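PDB 3VA7: KLLA0E08119p from Kluyveromyces lactis, which probably catalyses, as the urea carboxylase part of a longer protein, the biotin- and ATP-dependent carboxylation of urea to urea-1-carboxylate, the first step of urea breakdown by the allophanate route. Local coordinates for residues R367-N372 / I443-Y448; L384-F389 / A438-I443; T397-G402 / P411-I416; R450-S455 / K466-F471. One frame throughout, in Å; residues are numbered along the deposited sequence.

Three loops nest inside one another and a fourth contact follows in series, all within the C-terminal part of the biotin carboxylase region. Moving from the N terminus, the chain first passes 367-372, on strand 362-372, then 384-389, then 397-402. Contact 3 closes the innermost loop at 411-416, bringing the turn after strand 394-397 against strand 412-420. Contact 2 closes the next at 438-443, pairing strands 386-388 and 438-440 into a small ribbon. Contact 1 closes the outermost at 443-448, sharing Ile443 with contact 2, and ties the start of helix 446-454 to the large antiparallel sheet. Contact 4 then packs the end of that same helix against 466-471. None of the loops cross.

Contact 1: residues R367-N372 / I443-Y448; sequences RLYAEN and ITNIDY
An asparagine side chain acting like a peptide unit joins strand 367-369 to the start of helix 446-454: Asn445 reads the backbone on both sides of Leu368. Its ND2 donates to Arg367 O at 3.0 Å, almost straight (168°), with the acceptor in the amide plane. Its OD1 accepts from Tyr369 N at 2.8 Å, though this donor stands well above the carbonyl plane. An amide suits the place because it can donate and accept at once. With chi1 at 64°, CG sits between the backbone N and the carbonyl carbon, which turns the amide to the strand. ND2 also lies at the edge of the Tyr369 ring and donates to a water that is held by Glu371 OE1.

Alongside, Leu368 CD1 meets Ile446 CD1 at 3.7 Å, and Ile443 CG2 packs 3.8 Å from Asn372 CB. Beyond Tyr369 the strand kinks in an inverse gamma turn centred on Ala370. At the entry to the helix, Thr444 OG1 accepts from Ile446 N at 3.2 Å. This ST turn, leading into the helix through Asn445, which holds the N-cap position but turns its amide to the strand instead of capping, joins helix to sheet within the biotin carboxylase C-terminal domain.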
loop_
_atom_site.group_PDB
_atom_site.type_symbol
_atom_site.label_atom_id
_atom_site.label_comp_id
_atom_site.label_asym_id
_atom_site.label_seq_id
_atom_site.Cartn_x
_atom_site.Cartn_y
_atom_site.Cartn_z
ATOM N N ARG A 367 10.943 16.751 -18.105
ATOM C CA ARG A 367 10.943 15.304 -18.139
ATOM C C ARG A 367 10.818 14.721 -16.735
ATOM O O ARG A 367 11.776 14.774 -15.944
ATOM C CB ARG A 367 12.245 14.833 -18.759
ATOM C CG ARG A 367 12.612 15.420 -20.106
ATOM C CD ARG A 367 13.562 14.411 -20.795
ATOM N NE ARG A 367 14.042 14.833 -22.101
ATOM C CZ ARG A 367 14.962 14.165 -22.792
ATOM N NH1 ARG A 367 15.486 13.052 -22.303
ATOM N NH2 ARG A 367 15.367 14.608 -23.964
ATOM N N LEU A 368 9.657 14.155 -16.426
ATOM C CA LEU A 368 9.453 13.477 -15.151
ATOM C C LEU A 368 10.061 12.096 -15.165
ATOM O O LEU A 368 9.603 11.227 -15.908
ATOM C CB LEU A 368 7.964 13.365 -14.801
ATOM C CG LEU A 368 7.565 12.936 -13.359
ATOM C CD1 LEU A 368 7.687 14.092 -12.347
ATOM C CD2 LEU A 368 6.134 12.346 -13.322
ATOM N N TYR A 369 11.083 11.913 -14.326
ATOM C CA TYR A 369 11.795 10.635 -14.137
ATOM C C TYR A 369 11.517 9.994 -12.768
ATOM O O TYR A 369 11.423 10.697 -11.744
ATOM C CB TYR A 369 13.312 10.855 -14.247
ATOM C CG TYR A 369 13.832 11.096 -15.655
ATOM C CD1 TYR A 369 14.051 10.018 -16.511
ATOM C CD2 TYR A 369 14.150 12.378 -16.111
ATOM C CE1 TYR A 369 14.524 10.193 -17.804
ATOM C CE2 TYR A 369 14.631 12.571 -17.398
ATOM C CZ TYR A 369 14.822 11.457 -18.245
ATOM O OH TYR A 369 15.275 11.555 -19.549
ATOM N N ALA A 370 11.418 8.659 -12.733
ATOM C CA ALA A 370 11.441 7.899 -11.483
ATOM C C ALA A 370 12.883 7.836 -11.007
ATOM O O ALA A 370 13.616 6.869 -11.264
ATOM C CB ALA A 370 10.913 6.531 -11.703
ATOM N N GLU A 371 13.301 8.888 -10.322
ATOM C CA GLU A 371 14.686 9.037 -9.864
ATOM C C GLU A 371 14.713 9.803 -8.554
ATOM O O GLU A 371 13.791 10.613 -8.269
ATOM C CB GLU A 371 15.453 9.942 -10.811
ATOM C CG GLU A 371 16.283 9.309 -11.832
ATOM C CD GLU A 371 16.698 10.353 -12.853
ATOM O OE1 GLU A 371 16.382 11.550 -12.587
ATOM O OE2 GLU A 371 17.304 9.969 -13.904
ATOM N N ASN A 372 15.815 9.634 -7.817
ATOM C CA ASN A 372 16.027 10.404 -6.597
ATOM C C ASN A 372 17.072 11.540 -6.702
ATOM O O ASN A 372 18.279 11.300 -6.653
ATOM C CB ASN A 372 16.341 9.441 -5.449
ATOM C CG ASN A 372 16.310 10.127 -4.127
ATOM O OD1 ASN A 372 16.101 11.323 -4.064
ATOM N ND2 ASN A 372 16.507 9.385 -3.063
ATOM N N ILE A 443 9.928 7.479 -5.969
ATOM C CA ILE A 443 10.548 8.757 -5.891
ATOM C C ILE A 443 10.653 9.346 -7.329
ATOM O O ILE A 443 10.999 8.639 -8.291
ATOM C CB ILE A 443 11.941 8.637 -5.220
ATOM C CG1 ILE A 443 11.829 7.931 -3.839
ATOM C CG2 ILE A 443 12.623 10.050 -5.117
ATOM C CD1 ILE A 443 13.185 7.436 -3.244
ATOM N N THR A 444 10.331 10.635 -7.456
ATOM C CA THR A 444 10.363 11.335 -8.731
ATOM C C THR A 444 11.297 12.507 -8.630
ATOM O O THR A 444 11.884 12.745 -7.576
ATOM C CB THR A 444 8.953 11.831 -9.199
ATOM O OG1 THR A 444 8.476 12.939 -8.402
ATOM C CG2 THR A 444 7.935 10.664 -9.176
ATOM N N ASN A 445 11.439 13.229 -9.730
ATOM C CA ASN A 445 12.303 14.376 -9.753
ATOM C C ASN A 445 11.438 15.614 -9.784
ATOM O O ASN A 445 11.860 16.668 -10.200
ATOM C CB ASN A 445 13.284 14.288 -10.937
ATOM C CG ASN A 445 12.574 14.323 -12.347
ATOM O OD1 ASN A 445 11.404 13.987 -12.503
ATOM N ND2 ASN A 445 13.322 14.734 -13.359
ATOM N N ILE A 446 10.204 15.493 -9.330
ATOM C CA ILE A 446 9.244 16.565 -9.530
ATOM C C ILE A 446 9.690 17.826 -8.803
ATOM O O ILE A 446 9.627 18.925 -9.333
ATOM C CB ILE A 446 7.792 16.116 -9.156
ATOM C CG1 ILE A 446 6.743 17.109 -9.601
ATOM C CG2 ILE A 446 7.610 15.762 -7.638
ATOM C CD1 ILE A 446 6.760 17.475 -11.091
ATOM N N ASP A 447 10.134 17.642 -7.571
ATOM C CA ASP A 447 10.534 18.732 -6.723
ATOM C C ASP A 447 11.760 19.392 -7.310
ATOM O O ASP A 447 11.830 20.593 -7.342
ATOM C CB ASP A 447 10.840 18.258 -5.287
ATOM C CG ASP A 447 11.105 19.429 -4.354
ATOM O OD1 ASP A 447 10.169 20.227 -4.193
ATOM O OD2 ASP A 447 12.248 19.597 -3.851
ATOM N N TYR A 448 12.737 18.605 -7.726
ATOM C CA TYR A 448 13.893 19.109 -8.484
ATOM C C TYR A 448 13.478 19.925 -9.735
ATOM O O TYR A 448 13.949 21.035 -9.960
ATOM C CB TYR A 448 14.708 17.902 -8.873
ATOM C CG TYR A 448 15.852 18.144 -9.781
ATOM C CD1 TYR A 448 15.756 17.809 -11.129
ATOM C CD2 TYR A 448 17.074 18.632 -9.292
ATOM C CE1 TYR A 448 16.822 17.976 -11.982
ATOM C CE2 TYR A 448 18.155 18.817 -10.139
ATOM C CZ TYR A 448 18.026 18.483 -11.485
ATOM O OH TYR A 448 19.071 18.646 -12.367
HETATM O O HOH W 1 16.268 14.573 -13.001
#

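Contact 2: residues L384-F389 / A438-I443; sequences LTSVSF and AVYGCI
Val387 and Val439 sit opposite each other as a non-hydrogen-bonded pair in a two-stranded antiparallel ribbon, side by side and pointing the same way, with Val387 CG1 4.1 Å from Val439 CG2. Their face is the tighter one, chiefly around Val439, where Leu384, Phe389 and Cys442 gather. Val439 spreads its two methyls between neighbours: CG1 touches Leu384 CD2 at 3.9 Å, while CG2 meets Phe389 CE1 at the same distance. Leu384 CD2 reaches on to Cys442 SG, 3.6 Å away. A branched residue suits this point because each methyl serves a different partner, and the layer continues to Leu368 of the large sheet, which Val439 also touches.

The other face is looser and more polar. Ser386, Ser388, Ala438 and Tyr440 point to it, and Ser388 is exposed to solvent, a place where a small hydroxyl residue is at ease. Tyr440, with CG anti to its carbonyl carbon (chi1 -52°), lays the edge of its ring beside Ser386, OG lying 3.5 Å from CD2. Farther out, Tyr440 touches Pro599 and Thr385 touches Leu1057, so parts of the chain distant in sequence come up to this side.

Between the faces, Ser388 and Ala438 exchange two backbone hydrogen bonds. At the other end Gly441 has a positive phi of 124°, where a side chain would collide with Leu384 CA and with the preceding carbonyl. Just before it, Tyr440 N donates to Ser386 O at 3.0 Å and Tyr440 O accepts from Thr385 N at 2.7 Å. Two residues, Thr385 and Ser386, thus face the single Tyr440, as is characteristic of a classic beta bulge in an antiparallel ribbon.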
loop_
_atom_site.group_PDB
_atom_site.type_symbol
_atom_site.label_atom_id
_atom_site.label_comp_id
_atom_site.label_asym_id
_atom_site.label_seq_id
_atom_site.Cartn_x
_atom_site.Cartn_y
_atom_site.Cartn_z
ATOM N N LEU A 384 3.120 2.753 -8.721
ATOM C CA LEU A 384 2.506 4.045 -8.599
ATOM C C LEU A 384 1.141 3.871 -7.942
ATOM O O LEU A 384 0.372 2.975 -8.270
ATOM C CB LEU A 384 2.406 4.778 -9.941
ATOM C CG LEU A 384 3.747 5.033 -10.613
ATOM C CD1 LEU A 384 3.540 5.789 -11.874
ATOM C CD2 LEU A 384 4.771 5.738 -9.709
ATOM N N THR A 385 0.847 4.776 -7.028
ATOM C CA THR A 385 -0.191 4.589 -6.057
ATOM C C THR A 385 -1.282 5.622 -6.283
ATOM O O THR A 385 -2.450 5.480 -5.852
ATOM C CB THR A 385 0.484 4.693 -4.654
ATOM O OG1 THR A 385 0.345 3.439 -3.965
ATOM C CG2 THR A 385 0.045 5.923 -3.832
ATOM N N SER A 386 -0.883 6.676 -6.963
ATOM C CA SER A 386 -1.782 7.735 -7.291
ATOM C C SER A 386 -1.049 8.532 -8.375
ATOM O O SER A 386 0.154 8.817 -8.283
ATOM C CB SER A 386 -2.129 8.556 -6.026
ATOM O OG SER A 386 -2.304 9.939 -6.347
ATOM N N VAL A 387 -1.759 8.861 -9.428
ATOM C CA VAL A 387 -1.122 9.517 -10.559
ATOM C C VAL A 387 -2.076 10.595 -11.044
ATOM O O VAL A 387 -3.136 10.305 -11.547
ATOM C CB VAL A 387 -0.784 8.497 -11.710
ATOM C CG1 VAL A 387 -0.219 9.216 -12.885
ATOM C CG2 VAL A 387 0.198 7.373 -11.232
ATOM N N SER A 388 -1.719 11.847 -10.833
ATOM C CA SER A 388 -2.516 12.928 -11.393
ATOM C C SER A 388 -1.740 13.945 -12.252
ATOM O O SER A 388 -0.654 14.422 -11.865
ATOM C CB SER A 388 -3.291 13.633 -10.291
ATOM O OG SER A 388 -4.440 14.244 -10.872
ATOM N N PHE A 389 -2.306 14.275 -13.414
ATOM C CA PHE A 389 -1.671 15.276 -14.326
ATOM C C PHE A 389 -2.617 16.446 -14.704
ATOM O O PHE A 389 -3.842 16.257 -14.864
ATOM C CB PHE A 389 -1.148 14.648 -15.625
ATOM C CG PHE A 389 -0.057 13.602 -15.429
ATOM C CD1 PHE A 389 1.208 13.971 -14.975
ATOM C CD2 PHE A 389 -0.290 12.225 -15.776
ATOM C CE1 PHE A 389 2.241 13.008 -14.821
ATOM C CE2 PHE A 389 0.756 11.243 -15.639
ATOM C CZ PHE A 389 2.011 11.658 -15.169
ATOM N N ALA A 438 0.796 15.302 -9.558
ATOM C CA ALA A 438 0.914 14.468 -8.377
ATOM C C ALA A 438 1.108 12.984 -8.742
ATOM O O ALA A 438 0.159 12.305 -9.180
ATOM C CB ALA A 438 -0.289 14.654 -7.486
ATOM N N VAL A 439 2.341 12.508 -8.565
ATOM C CA VAL A 439 2.714 11.118 -8.807
ATOM C C VAL A 439 3.413 10.477 -7.578
ATOM O O VAL A 439 4.456 10.953 -7.118
ATOM C CB VAL A 439 3.606 11.028 -10.037
ATOM C CG1 VAL A 439 4.240 9.619 -10.142
ATOM C CG2 VAL A 439 2.814 11.417 -11.294
ATOM N N TYR A 440 2.839 9.390 -7.054
ATOM C CA TYR A 440 3.282 8.844 -5.777
ATOM C C TYR A 440 3.417 7.321 -5.854
ATOM O O TYR A 440 2.657 6.676 -6.569
ATOM C CB TYR A 440 2.307 9.220 -4.656
ATOM C CG TYR A 440 1.932 10.695 -4.478
ATOM C CD1 TYR A 440 2.827 11.625 -3.900
ATOM C CD2 TYR A 440 0.647 11.142 -4.802
ATOM C CE1 TYR A 440 2.458 12.985 -3.710
ATOM C CE2 TYR A 440 0.258 12.472 -4.607
ATOM C CZ TYR A 440 1.163 13.388 -4.073
ATOM O OH TYR A 440 0.746 14.698 -3.903
ATOM N N GLY A 441 4.388 6.756 -5.132
ATOM C CA GLY A 441 4.690 5.322 -5.232
ATOM C C GLY A 441 6.136 5.007 -5.602
ATOM O O GLY A 441 6.662 3.916 -5.292
ATOM N N CYS A 442 6.749 5.965 -6.299
ATOM C CA CYS A 442 8.152 6.004 -6.639
ATOM C C CYS A 442 8.644 7.364 -6.232
ATOM O O CYS A 442 7.880 8.309 -6.201
ATOM C CB CYS A 442 8.317 5.961 -8.154
ATOM S SG CYS A 442 7.947 4.359 -8.825
ATOM N N ILE A 443 9.928 7.479 -5.969
ATOM C CA ILE A 443 10.548 8.757 -5.891
ATOM C C ILE A 443 10.653 9.346 -7.329
ATOM O O ILE A 443 10.999 8.639 -8.291
ATOM C CB ILE A 443 11.941 8.637 -5.220
ATOM C CG1 ILE A 443 11.829 7.931 -3.839
ATOM C CG2 ILE A 443 12.623 10.050 -5.117
ATOM C CD1 ILE A 443 13.185 7.436 -3.244
#

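Contact 3: residues T397-G402 / P411-I416; sequences TWVKKG and PTLAKI
Two successive carbonyls of strand 412-416 are met by side-chain donors from 397-402. Thr397 OG1 gives its proton to Leu413 O at 2.5 Å, and Trp398 NE1 gives its own to Thr412 O at 2.9 Å, nearly straight at 170°. That carbonyl oxygen lies in the indole plane, at the ring edge. The Thr397 hydroxyl is used twice, since it also accepts from Val399 N at 3.3 Å and so closes an ST turn; a residue that both gives and takes through one oxygen fits the spot. With chi1 at 62°, CG of Trp398 is tucked over its own backbone, and NE1 reaches across to the strand.

Here strand 394-397 runs out beside strand 412-420 of the large antiparallel sheet, Thr397 and Ala414 forming a non-hydrogen-bonded pair with Ala414 CB 3.5 Å from Thr397 OG1. On its other side strand 412-420 makes a classic beta bulge, Leu413 and Ala414 both facing Leu368 and bonding to its backbone.

Val399 CG1 lies over the centre of one face of the Trp398 ring, 3.4 Å above its plane, and 4.2 Å from Leu413 CD2. The indole also makes a cation-pi contact with Arg39. A leucine in place of Trp398 would probably leave Thr412 O without its indole donor and take the flat support from Val399 and Arg39. The Thr412 hydroxyl is bonded to Asp410.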
loop_
_atom_site.group_PDB
_atom_site.type_symbol
_atom_site.label_atom_id
_atom_site.label_comp_id
_atom_site.label_asym_id
_atom_site.label_seq_id
_atom_site.Cartn_x
_atom_site.Cartn_y
_atom_site.Cartn_z
ATOM N N THR A 397 2.854 10.240 -21.650
ATOM C CA THR A 397 3.222 9.358 -20.601
ATOM C C THR A 397 2.784 7.943 -20.981
ATOM O O THR A 397 2.217 7.713 -22.074
ATOM C CB THR A 397 2.567 9.816 -19.249
ATOM O OG1 THR A 397 3.084 9.025 -18.157
ATOM C CG2 THR A 397 0.989 9.733 -19.326
ATOM N N TRP A 398 3.048 7.004 -20.082
ATOM C CA TRP A 398 2.634 5.629 -20.278
ATOM C C TRP A 398 2.217 5.066 -18.923
ATOM O O TRP A 398 2.097 3.872 -18.780
ATOM C CB TRP A 398 3.780 4.805 -20.872
ATOM C CG TRP A 398 4.944 4.751 -19.993
ATOM C CD1 TRP A 398 5.875 5.761 -19.751
ATOM C CD2 TRP A 398 5.324 3.651 -19.163
ATOM N NE1 TRP A 398 6.822 5.322 -18.830
ATOM C CE2 TRP A 398 6.506 4.039 -18.456
ATOM C CE3 TRP A 398 4.783 2.374 -18.942
ATOM C CZ2 TRP A 398 7.138 3.188 -17.541
ATOM C CZ3 TRP A 398 5.411 1.518 -18.038
ATOM C CH2 TRP A 398 6.583 1.921 -17.343
ATOM N N VAL A 399 1.974 5.939 -17.939
ATOM C CA VAL A 399 1.693 5.494 -16.576
ATOM C C VAL A 399 0.367 6.026 -16.015
ATOM O O VAL A 399 -0.182 7.043 -16.481
ATOM C CB VAL A 399 2.849 5.843 -15.645
ATOM C CG1 VAL A 399 4.186 5.376 -16.274
ATOM C CG2 VAL A 399 2.842 7.335 -15.294
ATOM N N LYS A 400 -0.178 5.294 -15.048
ATOM C CA LYS A 400 -1.366 5.714 -14.298
ATOM C C LYS A 400 -1.321 5.023 -12.927
ATOM O O LYS A 400 -0.378 4.314 -12.633
ATOM C CB LYS A 400 -2.647 5.369 -15.051
ATOM C CG LYS A 400 -2.513 4.116 -15.841
ATOM C CD LYS A 400 -3.853 3.454 -16.206
ATOM C CE LYS A 400 -3.585 1.921 -16.466
ATOM N NZ LYS A 400 -4.499 1.268 -17.520
ATOM N N LYS A 401 -2.316 5.304 -12.072
ATOM C CA LYS A 401 -2.495 4.646 -10.789
ATOM C C LYS A 401 -2.339 3.170 -11.145
ATOM O O LYS A 401 -3.005 2.675 -12.057
ATOM C CB LYS A 401 -3.905 4.960 -10.262
ATOM C CG LYS A 401 -4.304 4.548 -8.817
ATOM C CD LYS A 401 -5.856 4.701 -8.730
ATOM C CE LYS A 401 -6.355 5.386 -7.439
ATOM N NZ LYS A 401 -6.610 6.924 -7.491
ATOM N N GLY A 402 -1.450 2.468 -10.468
ATOM C CA GLY A 402 -1.376 1.051 -10.703
ATOM C C GLY A 402 -0.115 0.557 -11.349
ATOM O O GLY A 402 0.391 -0.476 -10.964
ATOM N N PRO A 411 14.170 5.445 -16.702
ATOM C CA PRO A 411 13.158 5.771 -15.706
ATOM C C PRO A 411 12.151 6.898 -16.127
ATOM O O PRO A 411 11.526 7.521 -15.274
ATOM C CB PRO A 411 14.017 6.152 -14.482
ATOM C CG PRO A 411 15.371 6.599 -15.066
ATOM C CD PRO A 411 15.398 6.251 -16.544
ATOM N N THR A 412 11.967 7.136 -17.418
ATOM C CA THR A 412 10.975 8.120 -17.818
ATOM C C THR A 412 9.527 7.789 -17.383
ATOM O O THR A 412 9.010 6.685 -17.603
ATOM C CB THR A 412 11.030 8.357 -19.331
ATOM O OG1 THR A 412 12.299 8.945 -19.666
ATOM C CG2 THR A 412 9.883 9.271 -19.762
ATOM N N LEU A 413 8.874 8.755 -16.764
ATOM C CA LEU A 413 7.507 8.566 -16.348
ATOM C C LEU A 413 6.566 9.265 -17.314
ATOM O O LEU A 413 5.551 8.710 -17.751
ATOM C CB LEU A 413 7.302 9.073 -14.903
ATOM C CG LEU A 413 7.901 8.163 -13.805
ATOM C CD1 LEU A 413 7.853 8.703 -12.366
ATOM C CD2 LEU A 413 7.296 6.739 -13.879
ATOM N N ALA A 414 6.932 10.482 -17.665
ATOM C CA ALA A 414 6.014 11.388 -18.279
ATOM C C ALA A 414 6.779 12.565 -18.818
ATOM O O ALA A 414 7.851 12.858 -18.381
ATOM C CB ALA A 414 4.932 11.831 -17.267
ATOM N N LYS A 415 6.246 13.185 -19.850
ATOM C CA LYS A 415 6.823 14.395 -20.360
ATOM C C LYS A 415 5.670 15.369 -20.290
ATOM O O LYS A 415 4.560 15.091 -20.797
ATOM C CB LYS A 415 7.316 14.221 -21.774
ATOM C CG LYS A 415 8.500 13.337 -21.852
ATOM C CD LYS A 415 9.075 13.328 -23.261
ATOM C CE LYS A 415 8.173 12.585 -24.228
ATOM N NZ LYS A 415 8.492 12.844 -25.632
ATOM N N ILE A 416 5.930 16.476 -19.603
ATOM C CA ILE A 416 4.933 17.469 -19.303
ATOM C C ILE A 416 5.187 18.669 -20.194
ATOM O O ILE A 416 6.217 19.323 -20.068
ATOM C CB ILE A 416 4.984 17.818 -17.805
ATOM C CG1 ILE A 416 4.566 16.577 -17.020
ATOM C CG2 ILE A 416 4.023 18.950 -17.464
ATOM C CD1 ILE A 416 5.361 16.349 -15.791
#

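Contact 4: residues R450-S455 / K466-F471; sequences RSIASS and KVLDSF
Leu468 and Phe471 are the two residues of 466-471 that reach the end of helix 446-454. The segment begins with a short 3-10 turn in which Lys466 O accepts from Asp469 N at 3.0 Å and Val467 O from Ser470 N at 2.9 Å. This tight winding brings Leu468 round to the helix. Its CD2 meets Ile452 CD1 at 3.6 Å, the two aliphatic chains crossing at about a right angle, as suits branched residues in a buried place. Asp469 OD1 accepts from the backbone N of Arg262, on the way to strand 264-270.

Phe471 closes the segment. Chi1 of 180° extends the ring straight toward the helix, and Ile452 CG1 lies over one face, offset toward the rim: a CH-pi contact 4.0 Å from the ring centroid and 23° off its normal. Serines meet the ring at its edge. Ser451 OG lies in the ring plane near CE2 and CZ, and Ser455 CB approaches CE1 at 4.1 Å. Ser451 on the helix and Ser455 just past its end are small enough for the ring edge to come close. Ser455 OG is engaged otherwise, donating at 2.7 Å to Ile452 O, which also accepts from Ser455 N, and capping Phe458 N of the next helix. An alanine in place of Phe471 would probably open a gap beside Ser451 and Ser455 and strip Ile452 CG1 of the ring face it rests on.

Ile452 and Leu468 both continue onto strand 264-270, touching Ile267 and Val266, while Ala453 packs on Leu430 and Leu434 of helix 423-435. The end of helix 446-454 therefore lies against that helix, strand 264-270 and the 466-471 turn.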
loop_
_atom_site.group_PDB
_atom_site.type_symbol
_atom_site.label_atom_id
_atom_site.label_comp_id
_atom_site.label_asym_id
_atom_site.label_seq_id
_atom_site.Cartn_x
_atom_site.Cartn_y
_atom_site.Cartn_z
ATOM N N ARG A 450 10.649 21.422 -10.128
ATOM C CA ARG A 450 9.862 22.591 -9.691
ATOM C C ARG A 450 10.758 23.780 -9.376
ATOM O O ARG A 450 10.530 24.926 -9.824
ATOM C CB ARG A 450 9.056 22.237 -8.447
ATOM C CG ARG A 450 7.638 21.864 -8.726
ATOM C CD ARG A 450 7.184 20.991 -7.625
ATOM N NE ARG A 450 5.908 20.397 -7.950
ATOM C CZ ARG A 450 5.322 19.481 -7.190
ATOM N NH1 ARG A 450 5.947 19.091 -6.093
ATOM N NH2 ARG A 450 4.130 18.967 -7.513
ATOM N N SER A 451 11.771 23.455 -8.591
ATOM C CA SER A 451 12.854 24.323 -8.246
ATOM C C SER A 451 13.558 24.910 -9.496
ATOM O O SER A 451 13.772 26.130 -9.560
ATOM C CB SER A 451 13.812 23.554 -7.341
ATOM O OG SER A 451 15.136 23.936 -7.623
ATOM N N ILE A 452 13.898 24.066 -10.482
ATOM C CA ILE A 452 14.479 24.579 -11.751
ATOM C C ILE A 452 13.505 25.470 -12.501
ATOM O O ILE A 452 13.778 26.638 -12.662
ATOM C CB ILE A 452 14.991 23.496 -12.671
ATOM C CG1 ILE A 452 16.127 22.721 -12.017
ATOM C CG2 ILE A 452 15.475 24.106 -13.960
ATOM C CD1 ILE A 452 16.503 21.512 -12.801
ATOM N N ALA A 453 12.354 24.935 -12.898
ATOM C CA ALA A 453 11.278 25.732 -13.530
ATOM C C ALA A 453 11.026 27.061 -12.814
ATOM O O ALA A 453 10.519 28.012 -13.394
ATOM C CB ALA A 453 9.993 24.930 -13.584
ATOM N N SER A 454 11.382 27.109 -11.542
ATOM C CA SER A 454 11.100 28.279 -10.686
ATOM C C SER A 454 12.215 29.271 -10.546
ATOM O O SER A 454 11.986 30.361 -10.042
ATOM C CB SER A 454 10.798 27.824 -9.270
ATOM O OG SER A 454 9.417 27.740 -9.216
ATOM N N SER A 455 13.421 28.839 -10.907
ATOM C CA SER A 455 14.630 29.577 -10.611
ATOM C C SER A 455 14.651 30.944 -11.292
ATOM O O SER A 455 13.912 31.194 -12.264
ATOM C CB SER A 455 15.855 28.742 -10.980
ATOM O OG SER A 455 15.808 28.377 -12.339
ATOM N N LYS A 466 25.956 23.865 -18.962
ATOM C CA LYS A 466 26.760 23.691 -17.759
ATOM C C LYS A 466 25.972 23.915 -16.447
ATOM O O LYS A 466 26.286 23.307 -15.408
ATOM C CB LYS A 466 27.977 24.631 -17.845
ATOM C CG LYS A 466 29.200 24.191 -17.047
ATOM C CD LYS A 466 29.548 22.697 -17.276
ATOM C CE LYS A 466 30.057 22.053 -15.940
ATOM N NZ LYS A 466 30.528 20.644 -16.071
ATOM N N VAL A 467 24.944 24.761 -16.523
ATOM C CA VAL A 467 24.190 25.251 -15.363
ATOM C C VAL A 467 23.739 24.189 -14.345
ATOM O O VAL A 467 24.104 24.262 -13.162
ATOM C CB VAL A 467 22.989 26.109 -15.815
ATOM C CG1 VAL A 467 22.117 26.512 -14.631
ATOM C CG2 VAL A 467 23.477 27.341 -16.543
ATOM N N LEU A 468 22.950 23.217 -14.802
ATOM C CA LEU A 468 22.404 22.179 -13.945
ATOM C C LEU A 468 23.462 21.393 -13.216
ATOM O O LEU A 468 23.156 20.766 -12.208
ATOM C CB LEU A 468 21.558 21.203 -14.753
ATOM C CG LEU A 468 20.201 21.679 -15.217
ATOM C CD1 LEU A 468 19.343 20.470 -15.408
ATOM C CD2 LEU A 468 19.583 22.623 -14.207
ATOM N N ASP A 469 24.691 21.401 -13.733
ATOM C CA ASP A 469 25.811 20.718 -13.066
ATOM C C ASP A 469 26.313 21.391 -11.774
ATOM O O ASP A 469 26.941 20.741 -10.920
ATOM C CB ASP A 469 26.948 20.442 -14.048
ATOM C CG ASP A 469 26.779 19.115 -14.742
ATOM O OD1 ASP A 469 26.686 19.097 -15.979
ATOM O OD2 ASP A 469 26.695 18.076 -14.045
ATOM N N SER A 470 26.028 22.681 -11.643
ATOM C CA SER A 470 26.299 23.428 -10.407
ATOM C C SER A 470 25.006 24.119 -9.893
ATOM O O SER A 470 24.999 25.305 -9.509
ATOM C CB SER A 470 27.475 24.425 -10.597
ATOM O OG SER A 470 27.315 25.246 -11.749
ATOM N N PHE A 471 23.902 23.374 -9.906
ATOM C CA PHE A 471 22.630 23.958 -9.532
ATOM C C PHE A 471 22.373 23.655 -8.067
ATOM O O PHE A 471 22.475 22.486 -7.614
ATOM C CB PHE A 471 21.503 23.432 -10.410
ATOM C CG PHE A 471 20.158 24.003 -10.070
ATOM C CD1 PHE A 471 19.774 25.246 -10.557
ATOM C CD2 PHE A 471 19.272 23.286 -9.270
ATOM C CE1 PHE A 471 18.535 25.781 -10.247
ATOM C CE2 PHE A 471 18.035 23.811 -8.953
ATOM C CZ PHE A 471 17.664 25.074 -9.444
#